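Local coordinates for nisin biosynthesis protein NisC (Lactococcus lactis subsp. lactis, PDB 2G0D) that catalyses, as a zinc-containing lantibiotic cyclase, the closing of the thioether rings of nisin during its biosynthesis, at residues L31-T35 / S80-G84. Residue numbers count along the deposited sequence, not the author numbering.
Sequences LTLST and SLYSG
Two irregular loops, 31-35 and 80-84, meet in a buried contact of 298 Å², with CA atoms closest at T32-S83 (4.4 Å) and L33-Y82 (4.8 Å). S80 (phi/psi -69/152) starts a turn: its OG accepts from S83 N at 3.0 Å, an ST motif, and also bonds E138. L81 (-56/-51) brings its t,p side chain round so that CD1 lies 4.3 Å from L33 CD2, while its O packs 3.6 Å from L33 CB. Y82 provides the main polar link: its O accepts from S34 N (3.1 Å, N-H...O angle 159°) and S34 OG (3.2 Å). With Y82 in m and L33, pointing toward it, in t,p (174°, 53°), L33 CD2 lies over one ring face, a CH-pi contact 4.1 Å from the centroid and 11° off the normal; Y82 OH bonds A398 O. S83 CA sits 3.8 Å from T32 CG2, and its OG joins E138. G84, the N-cap of helix 85-92, donates from N to S80 O (2.8 Å); its O accepts from water 1 (3.0 Å), which accepts from L33 N (2.8 Å). T32 (-89/148) opens a second ST motif, T35 N to T32 OG1 at 3.1 Å; this OG1 also hydrogen-bonds G29 O. The contact thus joins two ST-turn loops preceding helices 37-45 and 85-92 of the LanC alpha toroid, with the Y82 side chain about 9 Å from the zinc ion.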
loop_
_atom_site.group_PDB
_atom_site.type_symbol
_atom_site.label_atom_id
_atom_site.label_comp_id
_atom_site.label_asym_id
_atom_site.label_seq_id
_atom_site.Cartn_x
_atom_site.Cartn_y
_atom_site.Cartn_z
ATOM N N LEU A 31 -13.982 -4.470 -10.145
ATOM C CA LEU A 31 -13.185 -3.382 -10.707
ATOM C C LEU A 31 -12.131 -2.831 -9.744
ATOM O O LEU A 31 -11.444 -1.877 -10.068
ATOM C CB LEU A 31 -14.076 -2.258 -11.230
ATOM C CG LEU A 31 -14.970 -2.703 -12.382
ATOM C CD1 LEU A 31 -16.415 -2.627 -11.925
ATOM C CD2 LEU A 31 -14.767 -1.828 -13.576
ATOM N N THR A 32 -12.012 -3.447 -8.570
ATOM C CA THR A 32 -11.112 -2.964 -7.520
ATOM C C THR A 32 -9.723 -3.569 -7.668
ATOM O O THR A 32 -9.571 -4.706 -8.101
ATOM C CB THR A 32 -11.640 -3.322 -6.105
ATOM O OG1 THR A 32 -11.576 -4.748 -5.913
ATOM C CG2 THR A 32 -13.089 -2.829 -5.910
ATOM N N LEU A 33 -8.702 -2.815 -7.281
ATOM C CA LEU A 33 -7.360 -3.391 -7.127
ATOM C C LEU A 33 -7.366 -4.512 -6.073
ATOM O O LEU A 33 -6.726 -5.558 -6.267
ATOM C CB LEU A 33 -6.335 -2.306 -6.773
ATOM C CG LEU A 33 -4.893 -2.745 -6.426
ATOM C CD1 LEU A 33 -4.248 -3.656 -7.519
ATOM C CD2 LEU A 33 -4.016 -1.509 -6.151
ATOM N N SER A 34 -8.115 -4.314 -4.987
ATOM C CA SER A 34 -8.107 -5.246 -3.852
ATOM C C SER A 34 -8.385 -6.664 -4.237
ATOM O O SER A 34 -7.653 -7.563 -3.794
ATOM C CB SER A 34 -9.160 -4.865 -2.805
ATOM O OG SER A 34 -8.740 -3.716 -2.139
ATOM N N THR A 35 -9.466 -6.861 -5.006
ATOM C CA THR A 35 -10.001 -8.204 -5.284
ATOM C C THR A 35 -10.332 -8.461 -6.757
ATOM O O THR A 35 -10.662 -9.582 -7.125
ATOM C CB THR A 35 -11.315 -8.484 -4.487
ATOM O OG1 THR A 35 -12.272 -7.472 -4.812
ATOM C CG2 THR A 35 -11.076 -8.479 -2.961
ATOM N N SER A 80 -10.216 5.995 -5.157
ATOM C CA SER A 80 -9.274 5.380 -4.229
ATOM C C SER A 80 -8.296 4.387 -4.880
ATOM O O SER A 80 -8.604 3.772 -5.894
ATOM C CB SER A 80 -10.034 4.709 -3.080
ATOM O OG SER A 80 -10.468 3.414 -3.437
ATOM N N LEU A 81 -7.119 4.248 -4.284
ATOM C CA LEU A 81 -6.112 3.291 -4.781
ATOM C C LEU A 81 -6.666 1.852 -4.861
ATOM O O LEU A 81 -6.541 1.204 -5.894
ATOM C CB LEU A 81 -4.832 3.327 -3.929
ATOM C CG LEU A 81 -3.658 2.381 -4.297
ATOM C CD1 LEU A 81 -3.087 2.657 -5.700
ATOM C CD2 LEU A 81 -2.514 2.462 -3.279
ATOM N N TYR A 82 -7.262 1.358 -3.773
ATOM C CA TYR A 82 -7.641 -0.057 -3.704
ATOM C C TYR A 82 -9.049 -0.385 -4.170
ATOM O O TYR A 82 -9.320 -1.538 -4.467
ATOM C CB TYR A 82 -7.342 -0.667 -2.323
ATOM C CG TYR A 82 -5.891 -1.110 -2.206
ATOM C CD1 TYR A 82 -4.895 -0.203 -1.900
ATOM C CD2 TYR A 82 -5.525 -2.448 -2.432
ATOM C CE1 TYR A 82 -3.558 -0.597 -1.817
ATOM C CE2 TYR A 82 -4.195 -2.853 -2.363
ATOM C CZ TYR A 82 -3.228 -1.933 -2.040
ATOM O OH TYR A 82 -1.923 -2.329 -1.964
ATOM N N SER A 83 -9.940 0.604 -4.222
ATOM C CA SER A 83 -11.320 0.368 -4.714
ATOM C C SER A 83 -11.713 1.241 -5.895
ATOM O O SER A 83 -12.729 0.975 -6.524
ATOM C CB SER A 83 -12.359 0.586 -3.609
ATOM O OG SER A 83 -12.089 -0.253 -2.525
ATOM N N GLY A 84 -10.947 2.291 -6.179
ATOM C CA GLY A 84 -11.414 3.283 -7.135
ATOM C C GLY A 84 -10.544 3.511 -8.350
ATOM O O GLY A 84 -9.800 2.624 -8.770
HETATM O O HOH W 1 -9.130 -0.052 -7.525
#